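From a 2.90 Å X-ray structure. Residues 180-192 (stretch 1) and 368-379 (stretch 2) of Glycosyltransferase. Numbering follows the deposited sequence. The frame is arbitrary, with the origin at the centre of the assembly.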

ATOM      1  N   ILE A 180      12.364   2.739   0.354  1.00 41.28           N
ATOM      2  CA  ILE A 180      12.013   1.608   1.216  1.00 42.09           C
ATOM      3  C   ILE A 180      10.721   1.024   0.647  1.00 42.76           C
ATOM      4  O   ILE A 180       9.621   1.447   1.014  1.00 41.88           O
ATOM      5  N   GLU A 181      10.848   0.045  -0.250  1.00 41.58           N
ATOM      6  CA  GLU A 181       9.673  -0.531  -0.893  1.00 42.85           C
ATOM      7  C   GLU A 181       8.709  -1.100   0.144  1.00 39.91           C
ATOM      8  O   GLU A 181       9.084  -1.440   1.267  1.00 42.27           O
ATOM      9  N   ARG A 182       7.450  -1.204  -0.257  1.00 38.31           N
ATOM     10  CA  ARG A 182       6.427  -1.732   0.627  1.00 38.68           C
ATOM     11  C   ARG A 182       6.558  -3.244   0.748  1.00 45.75           C
ATOM     12  O   ARG A 182       6.893  -3.937  -0.216  1.00 50.19           O
ATOM     13  N   GLY A 183       6.287  -3.758   1.943  1.00 42.16           N
ATOM     14  CA  GLY A 183       6.435  -5.169   2.231  1.00 41.60           C
ATOM     15  C   GLY A 183       5.104  -5.842   2.495  1.00 37.92           C
ATOM     16  O   GLY A 183       4.148  -5.206   2.938  1.00 39.72           O
ATOM     17  N   VAL A 184       5.053  -7.140   2.223  1.00 40.34           N
ATOM     18  CA  VAL A 184       3.893  -7.975   2.507  1.00 41.91           C
ATOM     19  C   VAL A 184       4.282  -8.974   3.586  1.00 43.46           C
ATOM     20  O   VAL A 184       5.372  -9.557   3.544  1.00 39.60           O
ATOM     21  N   ASN A 185       3.401  -9.153   4.567  1.00 43.46           N
ATOM     22  CA  ASN A 185       3.630 -10.101   5.653  1.00 39.70           C
ATOM     23  C   ASN A 185       3.593 -11.511   5.083  1.00 42.81           C
ATOM     24  O   ASN A 185       2.521 -12.088   4.896  1.00 44.70           O
ATOM     25  N   CYS A 186       4.767 -12.078   4.808  1.00 45.42           N
ATOM     26  CA  CYS A 186       4.824 -13.414   4.225  1.00 40.84           C
ATOM     27  C   CYS A 186       4.481 -14.505   5.222  1.00 48.71           C
ATOM     28  O   CYS A 186       4.334 -15.670   4.824  1.00 47.44           O
ATOM     29  N   ASP A 187       4.355 -14.161   6.503  1.00 47.40           N
ATOM     30  CA  ASP A 187       3.868 -15.125   7.475  1.00 41.05           C
ATOM     31  C   ASP A 187       2.346 -15.198   7.454  1.00 46.10           C
ATOM     32  O   ASP A 187       1.777 -16.285   7.598  1.00 51.47           O
ATOM     33  N   TYR A 188       1.671 -14.065   7.254  1.00 43.69           N
ATOM     34  CA  TYR A 188       0.216 -14.084   7.127  1.00 45.71           C
ATOM     35  C   TYR A 188      -0.204 -14.550   5.736  1.00 45.67           C
ATOM     36  O   TYR A 188      -0.976 -15.502   5.595  1.00 51.91           O
ATOM     37  N   PHE A 189       0.286 -13.878   4.693  1.00 45.66           N
ATOM     38  CA  PHE A 189       0.047 -14.308   3.314  1.00 47.57           C
ATOM     39  C   PHE A 189       0.995 -15.461   3.005  1.00 46.51           C
ATOM     40  O   PHE A 189       2.072 -15.296   2.427  1.00 44.42           O
ATOM     41  N   ASP A 190       0.580 -16.655   3.413  1.00 47.61           N
ATOM     42  CA  ASP A 190       1.377 -17.868   3.279  1.00 48.40           C
ATOM     43  C   ASP A 190       0.463 -19.009   2.855  1.00 50.02           C
ATOM     44  O   ASP A 190      -0.377 -19.454   3.647  1.00 51.26           O
ATOM     45  N   PRO A 191       0.589 -19.500   1.619  1.00 52.10           N
ATOM     46  CA  PRO A 191      -0.313 -20.569   1.155  1.00 48.03           C
ATOM     47  C   PRO A 191      -0.254 -21.827   1.998  1.00 53.14           C
ATOM     48  O   PRO A 191      -1.204 -22.619   1.962  1.00 58.64           O
ATOM     49  N   ALA A 192       0.823 -22.034   2.764  1.00 52.32           N
ATOM     50  CA  ALA A 192       0.910 -23.177   3.666  1.00 53.81           C
ATOM     51  C   ALA A 192      -0.051 -23.075   4.844  1.00 55.76           C
ATOM     52  O   ALA A 192      -0.207 -24.055   5.580  1.00 61.65           O
ATOM     53  N   ALA A 368       6.964 -16.116  -8.119  1.00 42.77           N
ATOM     54  CA  ALA A 368       6.303 -14.918  -7.613  1.00 42.01           C
ATOM     55  C   ALA A 368       6.440 -14.812  -6.100  1.00 41.08           C
ATOM     56  O   ALA A 368       6.784 -13.748  -5.574  1.00 40.44           O
ATOM     57  N   ARG A 369       6.174 -15.900  -5.376  1.00 40.32           N
ATOM     58  CA  ARG A 369       6.369 -15.844  -3.934  1.00 37.02           C
ATOM     59  C   ARG A 369       7.846 -15.745  -3.576  1.00 41.46           C
ATOM     60  O   ARG A 369       8.198 -15.105  -2.577  1.00 41.20           O
ATOM     61  N   HIS A 370       8.723 -16.357  -4.378  1.00 39.99           N
ATOM     62  CA  HIS A 370      10.151 -16.241  -4.118  1.00 38.92           C
ATOM     63  C   HIS A 370      10.602 -14.788  -4.162  1.00 41.20           C
ATOM     64  O   HIS A 370      11.348 -14.333  -3.285  1.00 39.96           O
ATOM     65  N   THR A 371      10.150 -14.032  -5.161  1.00 42.32           N
ATOM     66  CA  THR A 371      10.626 -12.660  -5.268  1.00 40.28           C
ATOM     67  C   THR A 371      10.077 -11.790  -4.146  1.00 40.16           C
ATOM     68  O   THR A 371      10.733 -10.827  -3.739  1.00 42.01           O
ATOM     69  N   VAL A 372       8.900 -12.125  -3.611  1.00 39.13           N
ATOM     70  CA  VAL A 372       8.359 -11.349  -2.502  1.00 36.31           C
ATOM     71  C   VAL A 372       9.138 -11.636  -1.225  1.00 38.85           C
ATOM     72  O   VAL A 372       9.392 -10.731  -0.420  1.00 42.22           O
ATOM     73  N   ILE A 373       9.551 -12.888  -1.030  1.00 38.67           N
ATOM     74  CA  ILE A 373      10.339 -13.239   0.148  1.00 36.17           C
ATOM     75  C   ILE A 373      11.727 -12.624   0.075  1.00 39.02           C
ATOM     76  O   ILE A 373      12.289 -12.216   1.100  1.00 46.66           O
ATOM     77  N   ASN A 374      12.287 -12.514  -1.131  1.00 38.73           N
ATOM     78  CA  ASN A 374      13.650 -12.034  -1.314  1.00 37.26           C
ATOM     79  C   ASN A 374      13.759 -10.515  -1.357  1.00 40.63           C
ATOM     80  O   ASN A 374      14.844  -9.984  -1.087  1.00 36.40           O
ATOM     81  N   ASN A 375      12.678  -9.807  -1.701  1.00 41.84           N
ATOM     82  CA  ASN A 375      12.768  -8.378  -2.007  1.00 36.00           C
ATOM     83  C   ASN A 375      11.622  -7.534  -1.479  1.00 42.05           C
ATOM     84  O   ASN A 375      11.805  -6.318  -1.350  1.00 43.47           O
ATOM     85  N   PHE A 376      10.448  -8.099  -1.185  1.00 43.31           N
ATOM     86  CA  PHE A 376       9.278  -7.290  -0.855  1.00 39.52           C
ATOM     87  C   PHE A 376       8.541  -7.829   0.366  1.00 41.96           C
ATOM     88  O   PHE A 376       7.314  -7.725   0.455  1.00 41.45           O
ATOM     89  N   SER A 377       9.272  -8.401   1.319  1.00 42.11           N
ATOM     90  CA  SER A 377       8.683  -8.828   2.577  1.00 40.52           C
ATOM     91  C   SER A 377       8.502  -7.646   3.522  1.00 41.75           C
ATOM     92  O   SER A 377       9.257  -6.668   3.482  1.00 39.33           O
ATOM     93  N   LEU A 378       7.491  -7.749   4.390  1.00 39.70           N
ATOM     94  CA  LEU A 378       7.365  -6.797   5.488  1.00 40.10           C
ATOM     95  C   LEU A 378       8.617  -6.803   6.352  1.00 43.16           C
ATOM     96  O   LEU A 378       9.063  -5.751   6.828  1.00 44.93           O
ATOM     97  N   ASN A 379       9.206  -7.983   6.547  1.00 46.84           N
ATOM     98  CA  ASN A 379      10.406  -8.097   7.367  1.00 45.58           C
ATOM     99  C   ASN A 379      11.519  -7.175   6.873  1.00 42.24           C
ATOM    100  O   ASN A 379      12.166  -6.491   7.673  1.00 40.53           O
TER

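Stretch 2 opens in a helix, and the side chains of Ala368, His370 and Thr371 do not reach stretch 1. Arg369 does. Its CA-to-CB bond points toward stretch 1, and chi1, chi2 and chi3 are all t, so the chain is extended. This reach brings the guanidinium to two backbone carbonyls near its plane. NH2 donates to Cys186 O at 3.1 Å, and NH1 of Arg369 donates to Phe189 O at 2.7 Å. Pro191 and Asp190 lie over one face of the group. Pro191 CD is 3.5 Å from Arg369 NH1. Asp190, with chi1 t, forms a salt bridge, OD1 to Arg369 NH2 at 3.5 Å. The oxygen is well out of the guanidinium plane, so this is attraction of charges without a directed N-H. The same Asp190 OD1 accepts from Ala192 N at 3.2 Å.

Val372 is t and also points toward stretch 1. Its CG1 lies 3.7 Å from Cys186 SG and 4.4 Å from Val184 CB. Cys186 is m and points toward stretch 2. Ile373 starts sideways, but its m, t side chain brings CG1 to 3.9 Å from Cys186 SG. The sulfur thus sits against two apolar helix residues.

Phe376 is m and sideways. Its ring edge meets Glu181, with CD1 4.2 Å from Glu181 CB. Its backbone O accepts from Val184 N at 2.9 Å. Ser377 is p and points away; its OG caps a backbone N just past the stretch. Gly183 faces this turn. A CB there would clash with Ser377 O and Leu378 CA, so the bare CA permits the close approach.

Leu378 N donates to Val184 O at 2.9 Å. Its side chain is t, p and lies beside Asn185: CB is 3.8 Å from Asn185 N, and CD2 of Leu378 is 4.1 Å from Asn185 ND2.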

ATOM      1  CB  ILE A 180      11.833   2.013   2.682  1.00 37.27           C
ATOM      2  CG1 ILE A 180      13.066   2.755   3.188  1.00 38.01           C
ATOM      3  CG2 ILE A 180      11.544   0.797   3.546  1.00 34.60           C
ATOM      4  CD1 ILE A 180      12.961   3.173   4.636  1.00 38.32           C
ATOM      5  CB  GLU A 181      10.061  -1.641  -1.873  1.00 46.38           C
ATOM      6  CG  GLU A 181      10.892  -1.210  -3.063  1.00 46.14           C
ATOM      7  CD  GLU A 181      12.380  -1.233  -2.771  1.00 54.16           C
ATOM      8  OE1 GLU A 181      12.764  -1.031  -1.593  1.00 52.99           O
ATOM      9  OE2 GLU A 181      13.164  -1.458  -3.720  1.00 56.86           O
ATOM     10  CB  ARG A 182       5.045  -1.353   0.105  1.00 45.11           C
ATOM     11  CG  ARG A 182       4.819   0.144   0.037  1.00 44.56           C
ATOM     12  CD  ARG A 182       4.938   0.762   1.413  1.00 46.41           C
ATOM     13  NE  ARG A 182       6.275   1.274   1.684  1.00 43.87           N
ATOM     14  CZ  ARG A 182       6.657   1.784   2.848  1.00 43.85           C
ATOM     15  NH1 ARG A 182       5.838   1.823   3.888  1.00 44.46           N
ATOM     16  NH2 ARG A 182       7.893   2.269   2.972  1.00 38.18           N
ATOM     17  CB  VAL A 184       3.387  -8.688   1.235  1.00 36.75           C
ATOM     18  CG1 VAL A 184       2.518  -9.878   1.587  1.00 39.52           C
ATOM     19  CG2 VAL A 184       2.598  -7.723   0.402  1.00 46.85           C
ATOM     20  CB  ASN A 185       2.579  -9.917   6.739  1.00 43.05           C
ATOM     21  CG  ASN A 185       2.904 -10.685   7.999  1.00 43.24           C
ATOM     22  OD1 ASN A 185       3.562 -11.722   7.959  1.00 49.44           O
ATOM     23  ND2 ASN A 185       2.448 -10.171   9.136  1.00 53.39           N
ATOM     24  CB  CYS A 186       6.203 -13.658   3.631  1.00 38.16           C
ATOM     25  SG  CYS A 186       6.427 -12.720   2.135  1.00 45.05           S
ATOM     26  CB  ASP A 187       4.398 -14.769   8.863  1.00 41.97           C
ATOM     27  CG  ASP A 187       5.842 -15.216   9.067  1.00 57.94           C
ATOM     28  OD1 ASP A 187       6.157 -16.382   8.744  1.00 62.90           O
ATOM     29  OD2 ASP A 187       6.667 -14.405   9.543  1.00 61.81           O
ATOM     30  CB  TYR A 188      -0.369 -12.701   7.434  1.00 50.60           C
ATOM     31  CG  TYR A 188      -1.874 -12.622   7.247  1.00 52.52           C
ATOM     32  CD1 TYR A 188      -2.739 -12.959   8.279  1.00 51.98           C
ATOM     33  CD2 TYR A 188      -2.426 -12.217   6.035  1.00 53.10           C
ATOM     34  CE1 TYR A 188      -4.113 -12.895   8.112  1.00 58.49           C
ATOM     35  CE2 TYR A 188      -3.795 -12.157   5.856  1.00 61.59           C
ATOM     36  CZ  TYR A 188      -4.634 -12.496   6.900  1.00 68.79           C
ATOM     37  OH  TYR A 188      -6.001 -12.432   6.733  1.00 82.94           O
ATOM     38  CB  PHE A 189       0.227 -13.149   2.344  1.00 45.10           C
ATOM     39  CG  PHE A 189      -0.812 -12.077   2.487  1.00 50.64           C
ATOM     40  CD1 PHE A 189      -2.010 -12.157   1.791  1.00 50.95           C
ATOM     41  CD2 PHE A 189      -0.597 -10.993   3.322  1.00 51.32           C
ATOM     42  CE1 PHE A 189      -2.971 -11.174   1.926  1.00 49.76           C
ATOM     43  CE2 PHE A 189      -1.558 -10.007   3.459  1.00 50.78           C
ATOM     44  CZ  PHE A 189      -2.744 -10.100   2.759  1.00 46.94           C
ATOM     45  CB  ASP A 190       2.087 -18.192   4.596  1.00 48.15           C
ATOM     46  CG  ASP A 190       2.948 -19.448   4.521  1.00 48.16           C
ATOM     47  OD1 ASP A 190       3.215 -19.950   3.406  1.00 47.88           O
ATOM     48  OD2 ASP A 190       3.363 -19.934   5.595  1.00 47.54           O
ATOM     49  CB  PRO A 191       0.166 -20.832  -0.277  1.00 39.81           C
ATOM     50  CG  PRO A 191       0.841 -19.564  -0.685  1.00 44.13           C
ATOM     51  CD  PRO A 191       1.510 -19.057   0.559  1.00 44.12           C
ATOM     52  CB  ALA A 192       2.346 -23.334   4.177  1.00 49.79           C
ATOM     53  CB  ALA A 368       4.830 -14.914  -8.030  1.00 42.12           C
ATOM     54  CB  ARG A 369       5.741 -17.053  -3.249  1.00 40.24           C
ATOM     55  CG  ARG A 369       5.949 -17.025  -1.741  1.00 39.09           C
ATOM     56  CD  ARG A 369       5.190 -18.100  -1.007  1.00 39.64           C
ATOM     57  NE  ARG A 369       5.565 -18.112   0.400  1.00 39.78           N
ATOM     58  CZ  ARG A 369       4.980 -17.377   1.333  1.00 42.38           C
ATOM     59  NH1 ARG A 369       3.958 -16.587   1.046  1.00 46.99           N
ATOM     60  NH2 ARG A 369       5.432 -17.434   2.583  1.00 40.22           N
ATOM     61  CB  HIS A 370      10.942 -17.078  -5.118  1.00 37.29           C
ATOM     62  CG  HIS A 370      11.013 -18.528  -4.765  1.00 51.41           C
ATOM     63  ND1 HIS A 370      10.809 -19.531  -5.690  1.00 58.77           N
ATOM     64  CD2 HIS A 370      11.271 -19.147  -3.589  1.00 55.82           C
ATOM     65  CE1 HIS A 370      10.936 -20.705  -5.098  1.00 56.55           C
ATOM     66  NE2 HIS A 370      11.215 -20.500  -3.823  1.00 62.74           N
ATOM     67  CB  THR A 371      10.283 -12.072  -6.639  1.00 42.26           C
ATOM     68  OG1 THR A 371      11.050 -10.878  -6.839  1.00 46.14           O
ATOM     69  CG2 THR A 371       8.799 -11.739  -6.748  1.00 39.31           C
ATOM     70  CB  VAL A 372       6.854 -11.630  -2.340  1.00 37.45           C
ATOM     71  CG1 VAL A 372       6.312 -10.943  -1.099  1.00 40.05           C
ATOM     72  CG2 VAL A 372       6.106 -11.138  -3.559  1.00 38.74           C
ATOM     73  CB  ILE A 373      10.396 -14.771   0.289  1.00 41.16           C
ATOM     74  CG1 ILE A 373       9.060 -15.284   0.804  1.00 36.30           C
ATOM     75  CG2 ILE A 373      11.530 -15.215   1.211  1.00 43.94           C
ATOM     76  CD1 ILE A 373       9.018 -16.756   0.893  1.00 42.36           C
ATOM     77  CB  ASN A 374      14.234 -12.608  -2.605  1.00 39.84           C
ATOM     78  CG  ASN A 374      14.691 -14.047  -2.453  1.00 44.61           C
ATOM     79  OD1 ASN A 374      13.878 -14.956  -2.294  1.00 45.99           O
ATOM     80  ND2 ASN A 374      16.002 -14.259  -2.513  1.00 43.79           N
ATOM     81  CB  ASN A 375      12.857  -8.158  -3.522  1.00 32.96           C
ATOM     82  CG  ASN A 375      13.843  -9.090  -4.196  1.00 38.08           C
ATOM     83  OD1 ASN A 375      13.452  -9.961  -4.976  1.00 40.10           O
ATOM     84  ND2 ASN A 375      15.128  -8.919  -3.897  1.00 37.08           N
ATOM     85  CB  PHE A 376       8.340  -7.197  -2.055  1.00 34.68           C
ATOM     86  CG  PHE A 376       9.023  -6.760  -3.311  1.00 40.58           C
ATOM     87  CD1 PHE A 376       9.534  -5.475  -3.422  1.00 42.89           C
ATOM     88  CD2 PHE A 376       9.163  -7.631  -4.382  1.00 39.92           C
ATOM     89  CE1 PHE A 376      10.171  -5.065  -4.582  1.00 40.95           C
ATOM     90  CE2 PHE A 376       9.802  -7.227  -5.549  1.00 36.45           C
ATOM     91  CZ  PHE A 376      10.304  -5.942  -5.650  1.00 37.63           C
ATOM     92  CB  SER A 377       9.567  -9.864   3.253  1.00 39.37           C
ATOM     93  OG  SER A 377      10.810  -9.276   3.584  1.00 37.43           O
ATOM     94  CB  LEU A 378       6.135  -7.123   6.335  1.00 38.78           C
ATOM     95  CG  LEU A 378       5.977  -6.379   7.662  1.00 35.39           C
ATOM     96  CD1 LEU A 378       5.711  -4.910   7.432  1.00 38.45           C
ATOM     97  CD2 LEU A 378       4.867  -6.984   8.482  1.00 38.89           C
ATOM     98  CB  ASN A 379      10.871  -9.550   7.377  1.00 46.31           C
ATOM     99  CG  ASN A 379      11.480  -9.948   8.692  1.00 65.20           C
ATOM    100  OD1 ASN A 379      12.631  -9.612   8.981  1.00 68.96           O
ATOM    101  ND2 ASN A 379      10.709 -10.662   9.510  1.00 71.18           N
TER